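Local structure of tapirin (Caldicellulosiruptor kristjanssonii, 6N2B) at residues 220-225 / 239-244; 261-266 / 286-291; 216-221 / 525-530; 234-239 / 255-260; 208-213 / 227-232. The protein is a cellulose-binding protein whose calcium-binding, beta-helical C-terminal domain probably attaches cells of a thermophilic bacterium to that substrate. One frame throughout, in Å; residues are numbered along the deposited sequence.

Interaction 1 of 5, residues 220-225 / 239-244; sequences KFTVRG and EFKAIG
Phe221 and Phe240 lie side by side and point the same way, with Phe221 CD1 3.9 Å from Phe240 CE1. Both leave the same buried face of two parallel strands with CG anti to the backbone N (chi1 -172° and 175°), which starts the rings in one direction. Farther along that face Val223 CG1 rests 4.0 Å from Ala242 CB, a short residue that fits beside the branched valine. On the other face Thr222 crosses over Lys241, its OG1 3.7 Å from Lys241 CB, and its methyl CG2 meets Ile243 CD1. Arg224 runs alongside Ile243, whose CD1 covers one face of the guanidinium, 3.7 Å from Arg224 NH2, while Arg224 NE is salt-bridged to Glu528. Main-chain bonds tie the strands throughout; Val223 N donates to Lys241 O at 2.8 Å. A water joins Thr222 OG1 to Glu239 O. Where the pair begins, Lys220 and Glu239 lie side by side, pointing the same way, and Lys220 NZ makes a weak bond of 3.3 Å to Glu239 OE1 within a salt bridge. Lys241 NZ reaches the same oxygen at longer range, and Asn285 binds OE2. Placed between two lysines, this carboxylate would probably offset their repulsion.

Interaction 2 of 5, residues 261-266 / 286-291; sequences GNSIEI and PNTLNA
Asn262, just before strand 263-266, and Asn287, at the start of strand 287-291, lie side by side, pointing the same way, and Asn262 ND2 donates to Asn287 OD1 at 2.9 Å, from above the plane of that carbonyl. The same oxygen receives a weak bond from Asn262 N. Asn262 is gripped further, its OD1 by Phe240 N and its ND2 by Asn258 O, while Asn287 ND2 is bonded to Tyr309 OH. An alanine in place of Asn287 would probably leave Asn262 ND2 with Asn258 O but without its acceptor on the next coil, and Tyr309 OH without this mate. Main-chain bonds continue the pairing, among them Asn290 N to Ile264 O at 2.8 Å. Buried asparagines bonded at matching positions of successive coils are consistent with the asparagine ladder known from parallel beta-helices. On the inner face Leu289 crosses Ile264, its CD1 3.8 Å from Ile264 CG2, and Ala291 CB sits 3.9 Å from Ile266 CB. The opposite face is polar, as suits a surface partly open to solvent: Ser263 OG lies 3.2 Å from Thr288 OG1, and a water at 3.1 Å from Asn290 OD1 also makes a weak bond to Ile264 O.

Interaction 3 of 5, residues 216-221 / 525-530; sequences LPNYKF and AGIELI
The carbonyl O of Tyr219 takes two donors, Asn218 ND2 at 2.9 Å and a water that also donates to Ala525 O across the contact. The amide nitrogen stands well above the plane of the Tyr219 carbonyl. Here a loop entering strand 221-224 of the parallel beta-helix is fastened to strand 526-531, some three hundred residues later in the chain. One main-chain bond starts the pairing, from Ile527 N to Lys220 O at 3.1 Å, and Phe221 then faces Ile527 as a parallel bridge. Gly526 suits its place because a side chain there would point at Lys220 CB, which already lies 3.9 Å from Gly526 CA. Asn218 crosses Ile527 at about a right angle, with Ile527 CG1 3.5 Å from Asn218 OD1 and equally near its ND2. Asn218 CG lies between its backbone N and carbonyl carbon (chi1 52°), within touch of Ile527 CG1. Beyond it the phenylalanine ring meets the neighbouring strand: Phe221 CD2 is 3.6 Å from Ile527 CB, and Phe221 CE2 is 3.8 Å from Ile527 CG2. At its tip CZ approaches Leu529 CD2, and Pro217 CB stands 3.8 Å above one face of the Phe221 ring, displaced toward the rim.

Interaction 4 of 5, residues 234-239 / 255-260; sequences IQTQGE and VIVNGG
Ile256 N donates to Ile234 O at 2.8 Å, the first of a run of main-chain bonds between two strands that run parallel. Thr236 N follows with a bond to Ile256 O, and Asn258 N then binds Thr236 O at 2.9 Å. Past the strands one rung is missing, between Gly238 N and Asn258 O, before Glu239 N finds Gly260 O at 3.1 Å. A water fills the role of the missing rung: it accepts from Thr236 OG1 and from Gly238 N, the latter at 2.9 Å, and donates to Asn258 O, which also accepts a bond from Asn262 ND2. A threonine suits this place because its hydroxyl, on the face it shares with Ile234, donates to the water. Its OG1 lies between backbone N and carbonyl carbon (chi1 64°), where it also meets the next strand, 3.6 Å from Val257 CG1. These are the first two strands of an eight-stranded parallel sheet, one wall of the beta-helix, in which strands follow one another in chain order. Glycines serve the turn that follows: Gly238 has backbone angles that would press a CB against the preceding carbonyl oxygen, and a side chain on Gly259 would point at Gly238 CA. The apolar packing lies on the inner face, where Ile234 and Val255 stand alongside each other, Ile234 CB 4.1 Å from Val255 CG1. Val255 in turn leans on Leu276 of the third strand. On the other face Gln235 CG lies 4.1 Å from Ile256 O; past the strand, Asn258 CB lies against Thr236 O.

Interaction 5 of 5, residues 208-213 / 227-232; sequences AVYSRG and SIYSGE
Segments 208-213 and 227-232 run parallel, joined by main-chain bonds such as Tyr229 N to Val209 O at 2.8 Å and Ser211 N to Tyr229 O at 2.9 Å. Tyr210 and Tyr229 leave the same face of this pair and point the same way, each with CG anti to its backbone N (chi1 -173° and 168°). Their rings form an offset stack, centroids 4.7 Å apart and planes inclined by 29°. Tyr229 CD2 lies over one face of the Tyr210 ring, displaced toward the rim and 3.5 Å from Tyr210 CE2. Phe417 stacks on Tyr229 in turn and also touches Tyr210, so a loop covers the aromatic pair. An alanine at Tyr210 would probably open a gap beside Tyr229, leaving that ring still stacked with Phe417 but without its partner on strand 207-211. The Tyr229 hydroxyl is bonded to a water lying at the ring edge, and that water donates to Arg212 O. Aliphatic and hydroxyl residues take the opposite face: Val209 CB approaches Ile228 CG1, while Ser211 OG is bonded to Thr513. At the far end Gly213 O accepts from Glu232 N at 3.1 Å, the donor standing well above the carbonyl plane. Gly231 fits there because a CB would run into Arg212 O, and Glu232 CB packs 3.8 Å from Gly213 C. Like residues aligned on successive coils, here two tyrosines stacked along the axis, are characteristic of parallel beta-helices.

In the fold
Interactions 1 and 4 each touch all four others. The centre of interaction 1 is 8 Å from that of interaction 3, with which it shares Lys220 and Phe221, and 9 Å from that of interaction 2, to which strand 240-250 hands on the sheet through Ala242 O and Glu265 N, 2.8 Å apart. Interaction 4 belongs to another wall and shares Glu239 with interaction 1. Interaction 5 lies across the interior, where Val223 CG1 meets Ile228 CD1 at 3.5 Å. Interactions 2 and 5, 19 Å apart between centres, do not touch. None of the five lies at the calcium site; a glycerol, probably from crystallisation, sits about 3 Å from the side chain of Lys220.

Interaction 1 of 5, residues 220-225 / 239-244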
# COMPACT_ATOMS: atom_id res chain seq x y z
N LYS A 220 6.98 -11.63 3.69
CA LYS A 220 6.53 -11.48 5.07
C LYS A 220 6.77 -10.07 5.58
O LYS A 220 7.74 -9.80 6.30
CB LYS A 220 7.21 -12.51 5.98
CG LYS A 220 6.28 -13.59 6.47
CD LYS A 220 5.47 -13.10 7.67
CE LYS A 220 4.56 -14.19 8.26
NZ LYS A 220 3.17 -14.18 7.71
N PHE A 221 5.92 -9.14 5.18
CA PHE A 221 6.05 -7.75 5.58
C PHE A 221 4.67 -7.26 5.95
O PHE A 221 3.75 -7.31 5.12
CB PHE A 221 6.65 -6.89 4.46
CG PHE A 221 7.00 -5.48 4.87
CD1 PHE A 221 6.07 -4.45 4.74
CD2 PHE A 221 8.27 -5.15 5.31
CE1 PHE A 221 6.39 -3.14 5.09
CE2 PHE A 221 8.60 -3.83 5.66
CZ PHE A 221 7.65 -2.83 5.55
N THR A 222 4.51 -6.85 7.19
CA THR A 222 3.25 -6.30 7.67
C THR A 222 3.48 -4.85 8.01
O THR A 222 4.43 -4.52 8.74
CB THR A 222 2.74 -7.05 8.90
OG1 THR A 222 2.48 -8.42 8.57
CG2 THR A 222 1.49 -6.38 9.40
N VAL A 223 2.65 -3.97 7.48
CA VAL A 223 2.56 -2.61 7.97
C VAL A 223 1.21 -2.45 8.67
O VAL A 223 0.16 -2.83 8.13
CB VAL A 223 2.78 -1.58 6.86
CG1 VAL A 223 1.98 -1.92 5.63
CG2 VAL A 223 2.41 -0.20 7.37
N ARG A 224 1.25 -1.93 9.89
CA ARG A 224 0.09 -1.83 10.77
C ARG A 224 -0.08 -0.36 11.13
O ARG A 224 0.70 0.19 11.93
CB ARG A 224 0.28 -2.71 12.00
CG ARG A 224 -0.75 -2.54 13.10
CD ARG A 224 -0.38 -3.37 14.35
NE ARG A 224 -0.24 -4.79 14.03
CZ ARG A 224 -1.22 -5.68 14.18
NH1 ARG A 224 -2.39 -5.27 14.65
NH2 ARG A 224 -1.03 -6.96 13.85
N GLY A 225 -1.09 0.28 10.54
CA GLY A 225 -1.35 1.69 10.75
C GLY A 225 -0.59 2.52 9.75
O GLY A 225 0.16 2.03 8.90
N GLU A 239 3.11 -12.81 1.16
CA GLU A 239 2.83 -12.58 2.58
C GLU A 239 2.91 -11.10 2.94
O GLU A 239 3.45 -10.73 3.99
CB GLU A 239 3.78 -13.39 3.47
CG GLU A 239 3.61 -14.89 3.40
CD GLU A 239 2.27 -15.37 3.92
OE1 GLU A 239 1.67 -14.68 4.78
OE2 GLU A 239 1.84 -16.45 3.46
N PHE A 240 2.40 -10.25 2.07
CA PHE A 240 2.36 -8.82 2.35
C PHE A 240 1.03 -8.47 3.00
O PHE A 240 -0.03 -8.82 2.49
CB PHE A 240 2.57 -8.01 1.07
CG PHE A 240 2.43 -6.54 1.28
CD1 PHE A 240 3.50 -5.79 1.74
CD2 PHE A 240 1.23 -5.90 1.05
CE1 PHE A 240 3.38 -4.43 1.94
CE2 PHE A 240 1.09 -4.55 1.25
CZ PHE A 240 2.17 -3.81 1.70
N LYS A 241 1.09 -7.77 4.14
CA LYS A 241 -0.11 -7.43 4.89
C LYS A 241 -0.10 -5.96 5.29
O LYS A 241 0.89 -5.46 5.83
CB LYS A 241 -0.27 -8.31 6.12
CG LYS A 241 -0.73 -9.70 5.79
CD LYS A 241 -0.43 -10.66 6.92
CE LYS A 241 -1.41 -11.80 6.97
NZ LYS A 241 -1.39 -12.58 5.70
N ALA A 242 -1.22 -5.29 5.04
CA ALA A 242 -1.46 -3.94 5.52
C ALA A 242 -2.68 -4.00 6.44
O ALA A 242 -3.80 -4.23 5.99
CB ALA A 242 -1.69 -3.00 4.34
N ILE A 243 -2.46 -3.84 7.74
CA ILE A 243 -3.54 -3.93 8.72
C ILE A 243 -3.83 -2.54 9.27
O ILE A 243 -2.98 -1.94 9.93
CB ILE A 243 -3.20 -4.90 9.86
CG1 ILE A 243 -2.83 -6.27 9.31
CG2 ILE A 243 -4.37 -5.02 10.81
CD1 ILE A 243 -2.28 -7.19 10.38
N GLY A 244 -5.04 -2.04 9.02
CA GLY A 244 -5.38 -0.70 9.47
C GLY A 244 -4.64 0.43 8.77
O GLY A 244 -4.48 1.50 9.37
O HOH W 1 3.09 -10.47 6.56

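Interaction 2 of 5, residues 261-266 / 286-291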
# COMPACT_ATOMS: atom_id res chain seq x y z
N GLY A 261 -1.31 -15.28 0.60
CA GLY A 261 -1.26 -14.83 1.97
C GLY A 261 -1.23 -13.34 2.14
O GLY A 261 -0.91 -12.85 3.24
N ASN A 262 -1.54 -12.58 1.10
CA ASN A 262 -1.62 -11.14 1.21
C ASN A 262 -2.98 -10.72 1.72
O ASN A 262 -4.01 -11.26 1.32
CB ASN A 262 -1.35 -10.50 -0.14
CG ASN A 262 -0.11 -11.01 -0.75
OD1 ASN A 262 0.98 -10.82 -0.20
ND2 ASN A 262 -0.25 -11.70 -1.87
N SER A 263 -2.97 -9.73 2.60
CA SER A 263 -4.20 -9.23 3.20
C SER A 263 -4.02 -7.73 3.33
O SER A 263 -3.12 -7.27 4.05
CB SER A 263 -4.45 -9.93 4.54
OG SER A 263 -5.30 -9.21 5.41
N ILE A 264 -4.82 -6.94 2.60
CA ILE A 264 -4.66 -5.49 2.58
C ILE A 264 -5.95 -4.82 3.07
O ILE A 264 -7.04 -5.09 2.55
CB ILE A 264 -4.28 -4.99 1.17
CG1 ILE A 264 -2.85 -5.41 0.85
CG2 ILE A 264 -4.35 -3.50 1.10
CD1 ILE A 264 -2.56 -5.40 -0.64
N GLU A 265 -5.82 -3.94 4.07
CA GLU A 265 -6.93 -3.16 4.60
C GLU A 265 -6.65 -1.68 4.38
O GLU A 265 -5.69 -1.15 4.93
CB GLU A 265 -7.15 -3.42 6.08
CG GLU A 265 -7.80 -4.73 6.37
CD GLU A 265 -7.55 -5.17 7.78
OE1 GLU A 265 -7.48 -4.30 8.69
OE2 GLU A 265 -7.42 -6.40 7.99
N ILE A 266 -7.51 -1.02 3.62
CA ILE A 266 -7.38 0.40 3.36
C ILE A 266 -8.59 1.12 3.93
O ILE A 266 -9.72 0.88 3.49
CB ILE A 266 -7.23 0.69 1.87
CG1 ILE A 266 -6.06 -0.12 1.29
CG2 ILE A 266 -6.99 2.18 1.68
CD1 ILE A 266 -4.68 0.44 1.70
N PRO A 286 -5.02 -17.77 0.29
CA PRO A 286 -5.63 -16.74 -0.56
C PRO A 286 -5.35 -15.32 -0.08
O PRO A 286 -5.00 -15.08 1.08
CB PRO A 286 -7.13 -17.06 -0.49
CG PRO A 286 -7.30 -17.72 0.84
CD PRO A 286 -6.02 -18.46 1.13
N ASN A 287 -5.51 -14.38 -1.01
CA ASN A 287 -5.43 -12.96 -0.71
C ASN A 287 -6.74 -12.47 -0.13
O ASN A 287 -7.80 -13.08 -0.32
CB ASN A 287 -5.13 -12.14 -1.97
CG ASN A 287 -3.86 -12.57 -2.69
OD1 ASN A 287 -2.87 -12.98 -2.07
ND2 ASN A 287 -3.89 -12.48 -4.01
N THR A 288 -6.67 -11.35 0.60
CA THR A 288 -7.87 -10.58 0.92
C THR A 288 -7.55 -9.11 0.72
O THR A 288 -6.44 -8.66 1.01
CB THR A 288 -8.39 -10.82 2.35
OG1 THR A 288 -7.38 -10.52 3.31
CG2 THR A 288 -8.81 -12.26 2.54
N LEU A 289 -8.53 -8.36 0.23
CA LEU A 289 -8.48 -6.90 0.17
C LEU A 289 -9.79 -6.35 0.72
O LEU A 289 -10.86 -6.74 0.27
CB LEU A 289 -8.26 -6.41 -1.27
CG LEU A 289 -8.57 -4.93 -1.50
CD1 LEU A 289 -7.51 -4.04 -0.87
CD2 LEU A 289 -8.70 -4.64 -2.97
N ASN A 290 -9.70 -5.47 1.72
CA ASN A 290 -10.85 -4.72 2.23
C ASN A 290 -10.48 -3.25 2.13
O ASN A 290 -9.63 -2.77 2.89
CB ASN A 290 -11.20 -5.05 3.68
CG ASN A 290 -11.66 -6.46 3.85
OD1 ASN A 290 -10.86 -7.40 3.83
ND2 ASN A 290 -12.97 -6.63 4.05
N ALA A 291 -11.10 -2.54 1.20
CA ALA A 291 -10.72 -1.17 0.96
C ALA A 291 -11.97 -0.31 0.93
O ALA A 291 -13.04 -0.74 0.49
CB ALA A 291 -9.93 -1.00 -0.34
O HOH W 2 -5.36 -13.39 3.57
O HOH W 3 -7.77 -7.44 4.02

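Interaction 3 of 5, residues 216-221 / 525-530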
# COMPACT_ATOMS: atom_id res chain seq x y z
N LEU A 216 9.91 -2.10 -2.76
CA LEU A 216 9.86 -3.55 -2.94
C LEU A 216 10.15 -4.21 -1.61
O LEU A 216 11.32 -4.50 -1.29
CB LEU A 216 10.85 -4.01 -4.00
CG LEU A 216 10.76 -3.16 -5.29
CD1 LEU A 216 12.11 -2.97 -5.98
CD2 LEU A 216 9.75 -3.75 -6.21
N PRO A 217 9.12 -4.48 -0.81
CA PRO A 217 9.32 -5.09 0.50
C PRO A 217 9.71 -6.55 0.38
O PRO A 217 9.54 -7.20 -0.66
CB PRO A 217 7.96 -4.94 1.19
CG PRO A 217 6.99 -4.95 0.09
CD PRO A 217 7.68 -4.25 -1.08
N ASN A 218 10.24 -7.06 1.48
CA ASN A 218 10.59 -8.46 1.59
C ASN A 218 9.35 -9.32 1.74
O ASN A 218 8.27 -8.87 2.15
CB ASN A 218 11.49 -8.66 2.80
CG ASN A 218 10.88 -8.06 4.06
OD1 ASN A 218 10.85 -6.85 4.21
ND2 ASN A 218 10.36 -8.91 4.94
N TYR A 219 9.52 -10.60 1.44
CA TYR A 219 8.56 -11.62 1.83
C TYR A 219 8.27 -11.56 3.33
O TYR A 219 9.19 -11.47 4.15
CB TYR A 219 9.13 -12.99 1.47
CG TYR A 219 8.26 -14.16 1.82
CD1 TYR A 219 7.15 -14.47 1.04
CD2 TYR A 219 8.57 -14.98 2.90
CE1 TYR A 219 6.37 -15.55 1.33
CE2 TYR A 219 7.79 -16.06 3.20
CZ TYR A 219 6.68 -16.35 2.42
OH TYR A 219 5.88 -17.44 2.71
N LYS A 220 6.98 -11.63 3.69
CA LYS A 220 6.53 -11.48 5.07
C LYS A 220 6.77 -10.07 5.58
O LYS A 220 7.74 -9.80 6.30
CB LYS A 220 7.21 -12.51 5.98
CG LYS A 220 6.28 -13.59 6.47
CD LYS A 220 5.47 -13.10 7.67
CE LYS A 220 4.56 -14.19 8.26
NZ LYS A 220 3.17 -14.18 7.71
N PHE A 221 5.92 -9.14 5.18
CA PHE A 221 6.05 -7.75 5.58
C PHE A 221 4.67 -7.26 5.95
O PHE A 221 3.75 -7.31 5.12
CB PHE A 221 6.65 -6.89 4.46
CG PHE A 221 7.00 -5.48 4.87
CD1 PHE A 221 6.07 -4.45 4.74
CD2 PHE A 221 8.27 -5.15 5.31
CE1 PHE A 221 6.39 -3.14 5.09
CE2 PHE A 221 8.60 -3.83 5.66
CZ PHE A 221 7.65 -2.83 5.55
N ALA A 525 13.51 -14.01 8.68
CA ALA A 525 12.55 -13.36 9.58
C ALA A 525 11.66 -12.41 8.78
O ALA A 525 12.05 -11.92 7.72
CB ALA A 525 13.26 -12.59 10.70
N GLY A 526 10.47 -12.17 9.31
CA GLY A 526 9.58 -11.17 8.75
C GLY A 526 9.67 -9.83 9.48
O GLY A 526 10.20 -9.73 10.58
N ILE A 527 9.16 -8.79 8.83
CA ILE A 527 9.09 -7.46 9.41
C ILE A 527 7.65 -7.20 9.84
O ILE A 527 6.71 -7.47 9.08
CB ILE A 527 9.54 -6.39 8.41
CG1 ILE A 527 10.84 -6.81 7.73
CG2 ILE A 527 9.65 -5.03 9.09
CD1 ILE A 527 12.05 -6.52 8.50
N GLU A 528 7.47 -6.68 11.03
CA GLU A 528 6.20 -6.14 11.48
C GLU A 528 6.47 -4.67 11.75
O GLU A 528 7.03 -4.33 12.79
CB GLU A 528 5.70 -6.87 12.72
CG GLU A 528 4.64 -6.14 13.56
CD GLU A 528 3.23 -6.59 13.23
OE1 GLU A 528 3.07 -7.74 12.72
OE2 GLU A 528 2.28 -5.80 13.48
N LEU A 529 6.13 -3.80 10.80
CA LEU A 529 6.34 -2.36 10.93
C LEU A 529 5.06 -1.72 11.48
O LEU A 529 4.05 -1.63 10.78
CB LEU A 529 6.71 -1.73 9.59
CG LEU A 529 6.66 -0.20 9.53
CD1 LEU A 529 7.69 0.38 10.46
CD2 LEU A 529 6.92 0.31 8.14
N ILE A 530 5.11 -1.27 12.72
CA ILE A 530 3.95 -0.66 13.38
C ILE A 530 4.12 0.85 13.31
O ILE A 530 5.01 1.41 13.96
CB ILE A 530 3.81 -1.14 14.83
CG1 ILE A 530 3.87 -2.66 14.92
CG2 ILE A 530 2.52 -0.61 15.45
CD1 ILE A 530 3.43 -3.19 16.28
O HOH W 4 10.99 -13.06 5.26

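Interaction 4 of 5, residues 234-239 / 255-260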
# COMPACT_ATOMS: atom_id res chain seq x y z
N ILE A 234 5.33 -0.33 -6.81
CA ILE A 234 5.24 -1.18 -5.62
C ILE A 234 5.11 -2.62 -6.11
O ILE A 234 4.24 -2.92 -6.94
CB ILE A 234 4.06 -0.81 -4.71
CG1 ILE A 234 4.27 0.57 -4.08
CG2 ILE A 234 3.87 -1.88 -3.63
CD1 ILE A 234 3.07 1.08 -3.31
N GLN A 235 5.97 -3.49 -5.60
CA GLN A 235 5.92 -4.90 -5.94
C GLN A 235 6.22 -5.70 -4.68
O GLN A 235 7.32 -5.59 -4.11
CB GLN A 235 6.91 -5.24 -7.05
CG GLN A 235 7.16 -6.72 -7.22
CD GLN A 235 8.09 -7.03 -8.39
OE1 GLN A 235 7.64 -7.50 -9.44
NE2 GLN A 235 9.39 -6.76 -8.22
N THR A 236 5.26 -6.50 -4.26
CA THR A 236 5.34 -7.31 -3.06
C THR A 236 5.47 -8.78 -3.45
O THR A 236 4.76 -9.26 -4.34
CB THR A 236 4.10 -7.10 -2.20
OG1 THR A 236 2.93 -7.57 -2.89
CG2 THR A 236 3.93 -5.62 -1.87
N GLN A 237 6.38 -9.49 -2.78
CA GLN A 237 6.75 -10.85 -3.16
C GLN A 237 6.15 -11.91 -2.23
O GLN A 237 6.77 -12.95 -2.00
CB GLN A 237 8.26 -10.99 -3.22
CG GLN A 237 9.00 -10.62 -1.95
CD GLN A 237 10.52 -10.82 -2.05
OE1 GLN A 237 11.30 -9.93 -1.67
NE2 GLN A 237 10.95 -11.99 -2.55
N GLY A 238 4.97 -11.68 -1.70
CA GLY A 238 4.30 -12.71 -0.93
C GLY A 238 4.19 -12.33 0.53
O GLY A 238 5.04 -11.63 1.09
N GLU A 239 3.11 -12.81 1.16
CA GLU A 239 2.83 -12.58 2.58
C GLU A 239 2.91 -11.10 2.94
O GLU A 239 3.45 -10.73 3.99
CB GLU A 239 3.78 -13.39 3.47
CG GLU A 239 3.61 -14.89 3.40
CD GLU A 239 2.27 -15.37 3.92
OE1 GLU A 239 1.67 -14.68 4.78
OE2 GLU A 239 1.84 -16.45 3.46
N VAL A 255 1.31 -1.37 -9.39
CA VAL A 255 1.34 -1.97 -8.07
C VAL A 255 1.10 -3.44 -8.29
O VAL A 255 -0.01 -3.84 -8.67
CB VAL A 255 0.29 -1.39 -7.11
CG1 VAL A 255 0.37 -2.12 -5.76
CG2 VAL A 255 0.51 0.09 -6.90
N ILE A 256 2.12 -4.26 -8.08
CA ILE A 256 2.05 -5.68 -8.37
C ILE A 256 2.12 -6.42 -7.05
O ILE A 256 3.15 -6.40 -6.38
CB ILE A 256 3.17 -6.13 -9.31
CG1 ILE A 256 3.30 -5.17 -10.52
CG2 ILE A 256 2.96 -7.58 -9.71
CD1 ILE A 256 2.15 -5.21 -11.53
N VAL A 257 1.03 -7.09 -6.69
CA VAL A 257 0.99 -7.92 -5.50
C VAL A 257 1.11 -9.37 -5.95
O VAL A 257 0.21 -9.90 -6.61
CB VAL A 257 -0.30 -7.68 -4.70
CG1 VAL A 257 -0.41 -8.67 -3.54
CG2 VAL A 257 -0.35 -6.24 -4.20
N ASN A 258 2.23 -10.02 -5.61
CA ASN A 258 2.51 -11.39 -6.03
C ASN A 258 2.32 -12.37 -4.88
O ASN A 258 2.29 -11.98 -3.70
CB ASN A 258 3.94 -11.51 -6.57
CG ASN A 258 4.12 -10.86 -7.93
OD1 ASN A 258 3.21 -10.85 -8.76
ND2 ASN A 258 5.30 -10.31 -8.17
N GLY A 259 2.21 -13.65 -5.23
CA GLY A 259 2.09 -14.72 -4.26
C GLY A 259 0.76 -14.72 -3.52
O GLY A 259 -0.18 -14.01 -3.88
N GLY A 260 0.71 -15.53 -2.45
CA GLY A 260 -0.46 -15.65 -1.62
C GLY A 260 -0.27 -15.10 -0.21
O GLY A 260 0.76 -14.55 0.15
O HOH W 5 2.74 -9.94 -2.15

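Interaction 5 of 5, residues 208-213 / 227-232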
# COMPACT_ATOMS: atom_id res chain seq x y z
N ALA A 208 3.66 5.30 7.23
CA ALA A 208 4.52 4.24 7.74
C ALA A 208 5.63 3.94 6.74
O ALA A 208 6.79 3.71 7.12
CB ALA A 208 3.69 3.00 8.04
N VAL A 209 5.30 3.96 5.45
CA VAL A 209 6.28 3.81 4.39
C VAL A 209 6.09 4.98 3.43
O VAL A 209 5.04 5.11 2.80
CB VAL A 209 6.14 2.47 3.65
CG1 VAL A 209 7.19 2.34 2.56
CG2 VAL A 209 6.27 1.33 4.61
N TYR A 210 7.10 5.84 3.32
CA TYR A 210 7.13 6.88 2.30
C TYR A 210 8.31 6.57 1.40
O TYR A 210 9.46 6.63 1.83
CB TYR A 210 7.27 8.27 2.92
CG TYR A 210 7.15 9.38 1.91
CD1 TYR A 210 8.25 9.80 1.17
CD2 TYR A 210 5.94 10.04 1.71
CE1 TYR A 210 8.14 10.82 0.25
CE2 TYR A 210 5.82 11.06 0.79
CZ TYR A 210 6.93 11.45 0.06
OH TYR A 210 6.83 12.48 -0.85
N SER A 211 8.03 6.23 0.15
CA SER A 211 9.07 5.89 -0.81
C SER A 211 9.03 6.89 -1.96
O SER A 211 8.05 6.94 -2.71
CB SER A 211 8.90 4.46 -1.33
OG SER A 211 9.27 3.53 -0.34
N ARG A 212 10.09 7.70 -2.08
CA ARG A 212 10.18 8.64 -3.18
C ARG A 212 10.29 7.91 -4.51
O ARG A 212 9.68 8.31 -5.51
CB ARG A 212 11.38 9.58 -2.97
CG ARG A 212 11.57 10.61 -4.06
CD ARG A 212 12.40 11.79 -3.58
NE ARG A 212 13.71 11.79 -4.23
CZ ARG A 212 13.94 12.18 -5.48
NH1 ARG A 212 12.94 12.64 -6.25
NH2 ARG A 212 15.18 12.13 -5.97
N GLY A 213 11.06 6.83 -4.53
CA GLY A 213 11.10 5.98 -5.70
C GLY A 213 10.18 4.78 -5.52
O GLY A 213 9.04 4.93 -5.09
N SER A 227 0.17 5.28 6.68
CA SER A 227 -0.12 5.20 5.27
C SER A 227 1.14 4.79 4.52
O SER A 227 2.24 4.78 5.06
CB SER A 227 -0.67 6.52 4.74
OG SER A 227 -1.83 6.89 5.44
N ILE A 228 0.93 4.46 3.25
CA ILE A 228 1.96 3.95 2.36
C ILE A 228 1.94 4.83 1.12
O ILE A 228 0.87 5.09 0.57
CB ILE A 228 1.70 2.48 1.98
CG1 ILE A 228 1.88 1.58 3.20
CG2 ILE A 228 2.57 2.04 0.84
CD1 ILE A 228 0.87 0.47 3.26
N TYR A 229 3.12 5.30 0.71
CA TYR A 229 3.27 6.09 -0.50
C TYR A 229 4.45 5.55 -1.29
O TYR A 229 5.49 5.22 -0.70
CB TYR A 229 3.52 7.58 -0.21
CG TYR A 229 3.97 8.34 -1.45
CD1 TYR A 229 3.05 8.69 -2.43
CD2 TYR A 229 5.31 8.66 -1.66
CE1 TYR A 229 3.43 9.36 -3.56
CE2 TYR A 229 5.71 9.33 -2.80
CZ TYR A 229 4.75 9.68 -3.75
OH TYR A 229 5.11 10.35 -4.90
N SER A 230 4.31 5.52 -2.60
CA SER A 230 5.44 5.31 -3.49
C SER A 230 5.33 6.20 -4.71
O SER A 230 4.25 6.35 -5.30
CB SER A 230 5.55 3.86 -3.96
OG SER A 230 6.07 3.83 -5.27
N GLY A 231 6.46 6.78 -5.11
CA GLY A 231 6.52 7.56 -6.33
C GLY A 231 6.64 6.75 -7.61
O GLY A 231 6.27 7.25 -8.67
N GLU A 232 7.15 5.52 -7.53
CA GLU A 232 7.25 4.63 -8.68
C GLU A 232 6.50 3.32 -8.43
O GLU A 232 5.35 3.34 -8.01
CB GLU A 232 8.71 4.34 -9.03
CG GLU A 232 9.52 5.59 -9.36
CD GLU A 232 9.10 6.25 -10.66
OE1 GLU A 232 8.73 5.54 -11.62
OE2 GLU A 232 9.15 7.50 -10.71
O HOH W 6 8.04 10.66 -5.18